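MAU2 chromatid cohesion factor homolog (Saccharomyces cerevisiae, PDB 4XDN) partners SCC2 in the complex that brings cohesin onto chromosomes, and so takes part in sister chromatid cohesion. Local coordinates at residues Y163-Q168 with N174-F179; F179-V184 with S211-F216; M185-L190 with K197-G202. All blocks are in the same frame, centred on the assembly; numbering follows the deposited sequence.

Interaction 1: residues Y163-Q168 with N174-F179; sequences YMVNLQ and NWASVF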
loop_
_atom_site.group_PDB
_atom_site.type_symbol
_atom_site.label_atom_id
_atom_site.label_comp_id
_atom_site.label_asym_id
_atom_site.label_seq_id
_atom_site.Cartn_x
_atom_site.Cartn_y
_atom_site.Cartn_z
ATOM N N TYR A 163 5.615 30.085 -14.723
ATOM C CA TYR A 163 5.127 31.021 -15.726
ATOM C C TYR A 163 3.682 31.419 -15.442
ATOM O O TYR A 163 3.298 32.570 -15.631
ATOM C CB TYR A 163 5.265 30.411 -17.129
ATOM C CG TYR A 163 4.070 30.610 -18.035
ATOM C CD1 TYR A 163 3.800 31.845 -18.607
ATOM C CD2 TYR A 163 3.226 29.552 -18.337
ATOM C CE1 TYR A 163 2.710 32.023 -19.441
ATOM C CE2 TYR A 163 2.134 29.720 -19.167
ATOM C CZ TYR A 163 1.882 30.957 -19.717
ATOM O OH TYR A 163 0.797 31.122 -20.546
ATOM N N MET A 164 2.888 30.470 -14.961
ATOM C CA MET A 164 1.459 30.698 -14.782
ATOM C C MET A 164 1.115 31.467 -13.512
ATOM O O MET A 164 0.165 32.252 -13.503
ATOM C CB MET A 164 0.723 29.365 -14.787
ATOM C CG MET A 164 0.768 28.679 -16.131
ATOM S SD MET A 164 0.272 26.957 -16.066
ATOM C CE MET A 164 -1.300 27.113 -15.255
ATOM N N VAL A 165 1.869 31.247 -12.438
ATOM C CA VAL A 165 1.627 31.987 -11.205
ATOM C C VAL A 165 1.872 33.480 -11.415
ATOM O O VAL A 165 1.362 34.304 -10.658
ATOM C CB VAL A 165 2.510 31.486 -10.036
ATOM C CG1 VAL A 165 2.131 30.063 -9.659
ATOM C CG2 VAL A 165 3.994 31.589 -10.382
ATOM N N ASN A 166 2.641 33.824 -12.446
ATOM C CA ASN A 166 2.917 35.226 -12.763
ATOM C C ASN A 166 1.759 35.905 -13.491
ATOM O O ASN A 166 1.781 37.116 -13.707
ATOM C CB ASN A 166 4.188 35.346 -13.604
ATOM C CG ASN A 166 5.447 35.350 -12.759
ATOM O OD1 ASN A 166 5.744 36.332 -12.077
ATOM N ND2 ASN A 166 6.198 34.257 -12.808
ATOM N N LEU A 167 0.756 35.122 -13.873
ATOM C CA LEU A 167 -0.466 35.664 -14.459
ATOM C C LEU A 167 -1.488 35.905 -13.353
ATOM O O LEU A 167 -1.832 34.981 -12.613
ATOM C CB LEU A 167 -1.029 34.709 -15.513
ATOM C CG LEU A 167 -0.091 34.381 -16.677
ATOM C CD1 LEU A 167 -0.545 33.121 -17.391
ATOM C CD2 LEU A 167 -0.014 35.548 -17.652
ATOM N N GLN A 168 -1.970 37.138 -13.237
ATOM C CA GLN A 168 -2.879 37.490 -12.151
ATOM C C GLN A 168 -4.277 36.911 -12.364
ATOM O O GLN A 168 -5.133 37.003 -11.483
ATOM C CB GLN A 168 -2.966 39.012 -11.993
ATOM C CG GLN A 168 -3.828 39.728 -13.032
ATOM C CD GLN A 168 -4.057 41.190 -12.685
ATOM O OE1 GLN A 168 -3.109 41.953 -12.498
ATOM N NE2 GLN A 168 -5.323 41.580 -12.583
ATOM N N ASN A 174 -5.628 28.912 -10.927
ATOM C CA ASN A 174 -6.177 27.595 -10.628
ATOM C C ASN A 174 -5.489 26.506 -11.435
ATOM O O ASN A 174 -5.173 25.442 -10.910
ATOM C CB ASN A 174 -7.681 27.564 -10.893
ATOM C CG ASN A 174 -8.478 28.226 -9.790
ATOM O OD1 ASN A 174 -8.950 27.564 -8.869
ATOM N ND2 ASN A 174 -8.632 29.540 -9.877
ATOM N N TRP A 175 -5.259 26.770 -12.714
ATOM C CA TRP A 175 -4.537 25.821 -13.546
ATOM C C TRP A 175 -3.130 25.583 -12.999
ATOM O O TRP A 175 -2.615 24.469 -13.055
ATOM C CB TRP A 175 -4.447 26.313 -14.988
ATOM C CG TRP A 175 -5.611 25.955 -15.858
ATOM C CD1 TRP A 175 -6.433 26.815 -16.526
ATOM C CD2 TRP A 175 -6.073 24.635 -16.167
ATOM N NE1 TRP A 175 -7.381 26.111 -17.229
ATOM C CE2 TRP A 175 -7.183 24.771 -17.023
ATOM C CE3 TRP A 175 -5.658 23.352 -15.798
ATOM C CZ2 TRP A 175 -7.884 23.672 -17.518
ATOM C CZ3 TRP A 175 -6.356 22.262 -16.288
ATOM C CH2 TRP A 175 -7.456 22.431 -17.141
ATOM N N ALA A 176 -2.508 26.636 -12.477
ATOM C CA ALA A 176 -1.173 26.521 -11.897
ATOM C C ALA A 176 -1.194 25.572 -10.706
ATOM O O ALA A 176 -0.228 24.858 -10.450
ATOM C CB ALA A 176 -0.651 27.887 -11.481
ATOM N N SER A 177 -2.309 25.567 -9.986
ATOM C CA SER A 177 -2.491 24.679 -8.847
ATOM C C SER A 177 -2.584 23.220 -9.294
ATOM O O SER A 177 -2.025 22.327 -8.654
ATOM C CB SER A 177 -3.748 25.077 -8.072
ATOM O OG SER A 177 -3.933 24.278 -6.920
ATOM N N VAL A 178 -3.291 22.986 -10.394
ATOM C CA VAL A 178 -3.405 21.649 -10.961
ATOM C C VAL A 178 -2.025 21.115 -11.335
ATOM O O VAL A 178 -1.713 19.956 -11.078
ATOM C CB VAL A 178 -4.332 21.643 -12.204
ATOM C CG1 VAL A 178 -4.284 20.306 -12.950
ATOM C CG2 VAL A 178 -5.762 21.959 -11.794
ATOM N N PHE A 179 -1.193 21.960 -11.930
ATOM C CA PHE A 179 0.108 21.504 -12.400
ATOM C C PHE A 179 1.146 21.467 -11.284
ATOM O O PHE A 179 2.153 20.770 -11.394
ATOM C CB PHE A 179 0.578 22.378 -13.561
ATOM C CG PHE A 179 -0.108 22.048 -14.853
ATOM C CD1 PHE A 179 0.275 20.938 -15.585
ATOM C CD2 PHE A 179 -1.157 22.822 -15.318
ATOM C CE1 PHE A 179 -0.361 20.614 -16.767
ATOM C CE2 PHE A 179 -1.795 22.503 -16.501
ATOM C CZ PHE A 179 -1.397 21.397 -17.225
#

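Interaction 2: residues F179-V184 with S211-F216; sequences FQYVGV and SQWKWF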
loop_
_atom_site.group_PDB
_atom_site.type_symbol
_atom_site.label_atom_id
_atom_site.label_comp_id
_atom_site.label_asym_id
_atom_site.label_seq_id
_atom_site.Cartn_x
_atom_site.Cartn_y
_atom_site.Cartn_z
ATOM N N PHE A 179 -1.193 21.960 -11.930
ATOM C CA PHE A 179 0.108 21.504 -12.400
ATOM C C PHE A 179 1.146 21.467 -11.284
ATOM O O PHE A 179 2.153 20.770 -11.394
ATOM C CB PHE A 179 0.578 22.378 -13.561
ATOM C CG PHE A 179 -0.108 22.048 -14.853
ATOM C CD1 PHE A 179 0.275 20.938 -15.585
ATOM C CD2 PHE A 179 -1.157 22.822 -15.318
ATOM C CE1 PHE A 179 -0.361 20.614 -16.767
ATOM C CE2 PHE A 179 -1.795 22.503 -16.501
ATOM C CZ PHE A 179 -1.397 21.397 -17.225
ATOM N N GLN A 180 0.895 22.195 -10.201
ATOM C CA GLN A 180 1.685 22.015 -8.994
ATOM C C GLN A 180 1.461 20.596 -8.486
ATOM O O GLN A 180 2.398 19.916 -8.078
ATOM C CB GLN A 180 1.309 23.037 -7.923
ATOM C CG GLN A 180 2.001 24.381 -8.075
ATOM C CD GLN A 180 1.696 25.322 -6.926
ATOM O OE1 GLN A 180 0.703 26.050 -6.951
ATOM N NE2 GLN A 180 2.549 25.308 -5.907
ATOM N N TYR A 181 0.207 20.159 -8.535
ATOM C CA TYR A 181 -0.165 18.812 -8.123
ATOM C C TYR A 181 0.451 17.762 -9.043
ATOM O O TYR A 181 0.853 16.695 -8.586
ATOM C CB TYR A 181 -1.689 18.673 -8.094
ATOM C CG TYR A 181 -2.189 17.258 -8.256
ATOM C CD1 TYR A 181 -2.219 16.384 -7.178
ATOM C CD2 TYR A 181 -2.646 16.799 -9.485
ATOM C CE1 TYR A 181 -2.681 15.090 -7.321
ATOM C CE2 TYR A 181 -3.107 15.512 -9.640
ATOM C CZ TYR A 181 -3.122 14.659 -8.554
ATOM O OH TYR A 181 -3.587 13.372 -8.709
ATOM N N VAL A 182 0.523 18.067 -10.335
ATOM C CA VAL A 182 1.180 17.181 -11.290
ATOM C C VAL A 182 2.649 17.042 -10.923
ATOM O O VAL A 182 3.196 15.942 -10.923
ATOM C CB VAL A 182 1.047 17.698 -12.740
ATOM C CG1 VAL A 182 1.946 16.908 -13.696
ATOM C CG2 VAL A 182 -0.400 17.628 -13.195
ATOM N N GLY A 183 3.280 18.168 -10.605
ATOM C CA GLY A 183 4.671 18.177 -10.189
ATOM C C GLY A 183 4.916 17.288 -8.983
ATOM O O GLY A 183 5.876 16.521 -8.957
ATOM N N VAL A 184 4.045 17.397 -7.984
ATOM C CA VAL A 184 4.127 16.559 -6.792
ATOM C C VAL A 184 4.106 15.084 -7.177
ATOM O O VAL A 184 4.928 14.298 -6.702
ATOM C CB VAL A 184 2.966 16.852 -5.808
ATOM C CG1 VAL A 184 2.964 15.865 -4.632
ATOM C CG2 VAL A 184 3.059 18.275 -5.287
ATOM N N SER A 211 -12.111 23.735 0.907
ATOM C CA SER A 211 -12.552 23.469 -0.457
ATOM C C SER A 211 -12.356 21.994 -0.782
ATOM O O SER A 211 -11.492 21.331 -0.206
ATOM C CB SER A 211 -11.783 24.337 -1.457
ATOM O OG SER A 211 -10.422 23.951 -1.531
ATOM N N GLN A 212 -13.166 21.487 -1.706
ATOM C CA GLN A 212 -13.059 20.103 -2.153
ATOM C C GLN A 212 -11.666 19.825 -2.703
ATOM O O GLN A 212 -11.102 18.750 -2.497
ATOM C CB GLN A 212 -14.116 19.808 -3.219
ATOM C CG GLN A 212 -14.036 18.416 -3.816
ATOM C CD GLN A 212 -15.134 18.157 -4.824
ATOM O OE1 GLN A 212 -15.419 18.999 -5.678
ATOM N NE2 GLN A 212 -15.766 16.991 -4.727
ATOM N N TRP A 213 -11.120 20.813 -3.399
ATOM C CA TRP A 213 -9.812 20.693 -4.023
ATOM C C TRP A 213 -8.705 20.517 -2.983
ATOM O O TRP A 213 -7.869 19.623 -3.112
ATOM C CB TRP A 213 -9.546 21.924 -4.895
ATOM C CG TRP A 213 -8.194 21.958 -5.540
ATOM C CD1 TRP A 213 -7.283 22.970 -5.466
ATOM C CD2 TRP A 213 -7.601 20.945 -6.364
ATOM N NE1 TRP A 213 -6.162 22.651 -6.189
ATOM C CE2 TRP A 213 -6.332 21.414 -6.751
ATOM C CE3 TRP A 213 -8.020 19.689 -6.812
ATOM C CZ2 TRP A 213 -5.474 20.672 -7.561
ATOM C CZ3 TRP A 213 -7.168 18.954 -7.615
ATOM C CH2 TRP A 213 -5.910 19.447 -7.981
ATOM N N LYS A 214 -8.702 21.353 -1.950
ATOM C CA LYS A 214 -7.670 21.262 -0.921
ATOM C C LYS A 214 -7.764 19.948 -0.157
ATOM O O LYS A 214 -6.757 19.282 0.071
ATOM C CB LYS A 214 -7.764 22.430 0.062
ATOM C CG LYS A 214 -6.772 22.312 1.211
ATOM C CD LYS A 214 -6.625 23.599 2.006
ATOM C CE LYS A 214 -5.535 23.445 3.056
ATOM N NZ LYS A 214 -5.338 24.670 3.875
ATOM N N TRP A 215 -8.978 19.582 0.240
ATOM C CA TRP A 215 -9.198 18.347 0.979
ATOM C C TRP A 215 -8.830 17.128 0.141
ATOM O O TRP A 215 -8.365 16.124 0.674
ATOM C CB TRP A 215 -10.653 18.252 1.442
ATOM C CG TRP A 215 -10.910 18.925 2.763
ATOM C CD1 TRP A 215 -10.075 18.955 3.844
ATOM C CD2 TRP A 215 -12.078 19.665 3.141
ATOM N NE1 TRP A 215 -10.651 19.664 4.869
ATOM C CE2 TRP A 215 -11.878 20.114 4.463
ATOM C CE3 TRP A 215 -13.271 19.994 2.490
ATOM C CZ2 TRP A 215 -12.830 20.869 5.147
ATOM C CZ3 TRP A 215 -14.214 20.746 3.170
ATOM C CH2 TRP A 215 -13.987 21.174 4.485
ATOM N N PHE A 216 -9.029 17.219 -1.168
ATOM C CA PHE A 216 -8.602 16.150 -2.062
ATOM C C PHE A 216 -7.083 16.009 -2.043
ATOM O O PHE A 216 -6.552 14.910 -1.904
ATOM C CB PHE A 216 -9.076 16.408 -3.491
ATOM C CG PHE A 216 -8.332 15.608 -4.520
ATOM C CD1 PHE A 216 -8.532 14.241 -4.630
ATOM C CD2 PHE A 216 -7.424 16.218 -5.367
ATOM C CE1 PHE A 216 -7.842 13.499 -5.569
ATOM C CE2 PHE A 216 -6.731 15.480 -6.308
ATOM C CZ PHE A 216 -6.940 14.117 -6.408
#

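Interaction 3: residues M185-L190 with K197-G202; sequences MLCIKL and KTSFHG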
loop_
_atom_site.group_PDB
_atom_site.type_symbol
_atom_site.label_atom_id
_atom_site.label_comp_id
_atom_site.label_asym_id
_atom_site.label_seq_id
_atom_site.Cartn_x
_atom_site.Cartn_y
_atom_site.Cartn_z
ATOM N N MET A 185 3.162 14.713 -8.037
ATOM C CA MET A 185 3.026 13.323 -8.451
ATOM C C MET A 185 4.279 12.846 -9.174
ATOM O O MET A 185 4.643 11.673 -9.082
ATOM C CB MET A 185 1.797 13.142 -9.348
ATOM C CG MET A 185 0.459 13.302 -8.629
ATOM S SD MET A 185 0.405 12.431 -7.046
ATOM C CE MET A 185 -1.258 11.789 -7.046
ATOM N N LEU A 186 4.943 13.757 -9.881
ATOM C CA LEU A 186 6.185 13.426 -10.569
ATOM C C LEU A 186 7.321 13.253 -9.566
ATOM O O LEU A 186 8.202 12.412 -9.752
ATOM C CB LEU A 186 6.541 14.505 -11.596
ATOM C CG LEU A 186 5.593 14.645 -12.791
ATOM C CD1 LEU A 186 5.946 15.873 -13.616
ATOM C CD2 LEU A 186 5.621 13.400 -13.661
ATOM N N CYS A 187 7.304 14.045 -8.499
ATOM C CA CYS A 187 8.304 13.915 -7.447
ATOM C C CYS A 187 8.160 12.572 -6.737
ATOM O O CYS A 187 9.155 11.922 -6.425
ATOM C CB CYS A 187 8.191 15.061 -6.437
ATOM S SG CYS A 187 8.859 16.633 -7.009
ATOM N N ILE A 188 6.921 12.159 -6.485
ATOM C CA ILE A 188 6.663 10.875 -5.835
ATOM C C ILE A 188 7.261 9.734 -6.653
ATOM O O ILE A 188 7.954 8.872 -6.113
ATOM C CB ILE A 188 5.151 10.628 -5.633
ATOM C CG1 ILE A 188 4.590 11.624 -4.614
ATOM C CG2 ILE A 188 4.894 9.198 -5.148
ATOM C CD1 ILE A 188 3.079 11.586 -4.468
ATOM N N LYS A 189 6.996 9.739 -7.955
ATOM C CA LYS A 189 7.506 8.704 -8.848
ATOM C C LYS A 189 9.032 8.700 -8.896
ATOM O O LYS A 189 9.649 7.650 -9.081
ATOM C CB LYS A 189 6.938 8.892 -10.258
ATOM C CG LYS A 189 5.452 8.578 -10.382
ATOM C CD LYS A 189 5.162 7.124 -10.043
ATOM C CE LYS A 189 3.747 6.728 -10.430
ATOM N NZ LYS A 189 3.486 5.287 -10.160
ATOM N N LEU A 190 9.634 9.873 -8.731
ATOM C CA LEU A 190 11.088 9.992 -8.726
ATOM C C LEU A 190 11.669 9.728 -7.338
ATOM O O LEU A 190 12.886 9.751 -7.153
ATOM C CB LEU A 190 11.508 11.379 -9.213
ATOM C CG LEU A 190 11.412 11.607 -10.723
ATOM C CD1 LEU A 190 11.554 13.085 -11.048
ATOM C CD2 LEU A 190 12.473 10.800 -11.460
ATOM N N LYS A 197 7.214 16.424 0.137
ATOM C CA LYS A 197 6.665 17.055 1.333
ATOM C C LYS A 197 6.673 18.573 1.206
ATOM O O LYS A 197 5.706 19.244 1.571
ATOM C CB LYS A 197 7.458 16.621 2.565
ATOM C CG LYS A 197 7.420 15.126 2.821
ATOM C CD LYS A 197 8.561 14.682 3.717
ATOM C CE LYS A 197 8.545 13.176 3.923
ATOM N NZ LYS A 197 9.773 12.707 4.620
ATOM N N THR A 198 7.773 19.107 0.686
ATOM C CA THR A 198 7.903 20.542 0.458
ATOM C C THR A 198 6.873 21.021 -0.559
ATOM O O THR A 198 6.266 22.078 -0.389
ATOM C CB THR A 198 9.320 20.901 -0.036
ATOM O OG1 THR A 198 10.270 20.652 1.007
ATOM C CG2 THR A 198 9.409 22.370 -0.456
ATOM N N SER A 199 6.683 20.239 -1.618
ATOM C CA SER A 199 5.760 20.617 -2.682
ATOM C C SER A 199 4.313 20.505 -2.220
ATOM O O SER A 199 3.492 21.363 -2.536
ATOM C CB SER A 199 5.984 19.752 -3.924
ATOM O OG SER A 199 7.286 19.941 -4.448
ATOM N N PHE A 200 4.000 19.448 -1.475
ATOM C CA PHE A 200 2.655 19.281 -0.928
ATOM C C PHE A 200 2.292 20.470 -0.047
ATOM O O PHE A 200 1.220 21.057 -0.191
ATOM C CB PHE A 200 2.544 17.985 -0.118
ATOM C CG PHE A 200 1.874 16.857 -0.855
ATOM C CD1 PHE A 200 0.564 16.978 -1.293
ATOM C CD2 PHE A 200 2.546 15.669 -1.089
ATOM C CE1 PHE A 200 -0.054 15.945 -1.965
ATOM C CE2 PHE A 200 1.929 14.631 -1.759
ATOM C CZ PHE A 200 0.627 14.769 -2.198
ATOM N N HIS A 201 3.194 20.818 0.863
ATOM C CA HIS A 201 2.970 21.924 1.788
ATOM C C HIS A 201 2.761 23.238 1.038
ATOM O O HIS A 201 1.817 23.976 1.315
ATOM C CB HIS A 201 4.147 22.056 2.755
ATOM C CG HIS A 201 3.927 23.069 3.836
ATOM N ND1 HIS A 201 4.166 24.413 3.656
ATOM C CD2 HIS A 201 3.489 22.930 5.110
ATOM C CE1 HIS A 201 3.885 25.062 4.774
ATOM N NE2 HIS A 201 3.472 24.185 5.670
ATOM N N GLY A 202 3.646 23.523 0.088
ATOM C CA GLY A 202 3.539 24.733 -0.706
ATOM C C GLY A 202 2.265 24.735 -1.527
ATOM O O GLY A 202 1.613 25.766 -1.690
#

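Interaction 1: residues Y163-Q168 with N174-F179
Met164, near the end of helix 147-165, reaches across the turn of a helical hairpin to Ala176, Trp175 and Phe179 on helix 170-189. Its CB lies 3.9 Å from Ala176 CB, a methyl small enough to let the two backbones close to 5.7 Å between Met164 CA and Ala176 CA. Further out, SD stands 5.3 Å from the centroid of the Phe179 ring and 47° off the ring normal, an oblique Met-aromatic contact. The bend at the last torsion (chi3 53°) then turns the terminal methyl in against the helix, where CE lies 3.3 Å from Trp175 CB and, at a rather short 3.1 Å, next to Ala176 N. The same methyl lies obliquely to the Phe179 ring, 4.3 Å from CD2. Beside this, Val165 adds a lighter touch, its CG1 4.0 Å from Ala176 CB. Met130 of helix 126-144 packs on Met164, Trp175 and Phe179, so a third helix helps to enclose the thioether. No hydrogen bond crosses between the two segments: a flexible, polarisable side chain fills the hairpin corner, and the contact rests on shape and dispersion.

Interaction 2: residues F179-V184 with S211-F216
Tyr181 lays its ring obliquely against that of Phe216, with centroids 5.9 Å apart and planes at 55°. The contact illustrates how non-adjacent helices of an alpha-helical superhelix of the tetratricopeptide-like kind, the fold of the Scc4/Mau2 family, can meet. Helix 170-189 and helix 212-228 are separated in the chain by helix 193-206, and the closest backbone approach of the two segments, from Tyr181 CA to Trp213 CA, is still 10.6 Å. Large aromatic side chains span the gap. With CG roughly anti to the backbone N (chi1 156°), the Tyr181 ring meets Phe216, the two side chains crossing at about a right angle. Tyr181 CE1 lies 4.2 Å from Phe216 CE2, while Tyr181 OH comes to the edge of the phenylalanine ring, close to its plane, 4.1 Å from Phe216 CZ.

Trp213 meets the root of the tyrosine side chain: CH2, at the far end of the indole, stands 4.3 Å from Tyr181 CB. The indole is held at its polar end as well, since Trp213 NE1 is probably hydrogen-bonded to Ser177 OG on helix 170-189. All three touching residues are buried, and no hydrogen bond links the two segments directly. Apolar side chains of the other protein in the assembly pack on both Tyr181 and Phe216, which makes this aromatic pair part of the surface that receives the partner chain. Ile299 of strand 297-302 touches both Trp213 and Phe216. Helix 212-228 opens with a side-chain N-cap: Lys214 N donates to Ser211 OG at 3.1 Å, with an N-H...O angle of 162°.

Interaction 3: residues M185-L190 with K197-G202
Two torsions bring Ile188 and Phe200 together. The branch of Ile188 that ends in CD1 is extended (chi2 173°), carrying its methyl out toward the next helix. Phe200 turns about its first bond to -101°, well away from a staggered value, and presents its ring to that methyl. The result is a single light apolar touch, Ile188 CD1 to Phe200 CE2 at 4.2 Å, in which the methyl approaches the ring obliquely.

The residues just before these two, Cys187 and Ser199, make a second, looser meeting. Both direct their side chains across the interface, yet Cys187 SG and Ser199 OG remain 4.5 Å apart and form no hydrogen bond. The serine hydroxyl is instead bonded to the backbone oxygen of Arg195, within its own helix. Cys187 CA and Ser199 CA, the nearest pair of the two segments, are 8.6 Å apart, and with short side chains between them little surface is buried.

This is the helical hairpin of helices 170-189 and 193-206, joined by a short turn. Val196, closer to that turn, touches both Cys187 and Ile188. The Phe200 ring stacks with Tyr221 of helix 212-228, tying the hairpin to the following helix, whereas Leu186 packs on Tyr150 and Ala153 of helix 147-165 and on Pro141 of helix 126-144.

Helix 170-189 is the shared element: its successive turns serve interactions 1, 2 and 3 in order. Phe179 ends the segment of interaction 1 and begins that of interaction 2, but makes its contact in interaction 1. These two, with centres about 12 Å apart, are tied by a probable hydrogen bond of 2.9 Å between Ser177 OG and Trp213 NE1. Interaction 3 is nested in the chain loop that interaction 2 closes, their centres about 11 Å apart; Val184 joins them, its CG1 3.3 Å from Phe200 CE2. Interactions 1 and 3 do not touch: their nearest atoms are about 7 Å apart and their centres about 17 Å. The partner protein reaches interactions 1 and 2 but neither segment of interaction 3.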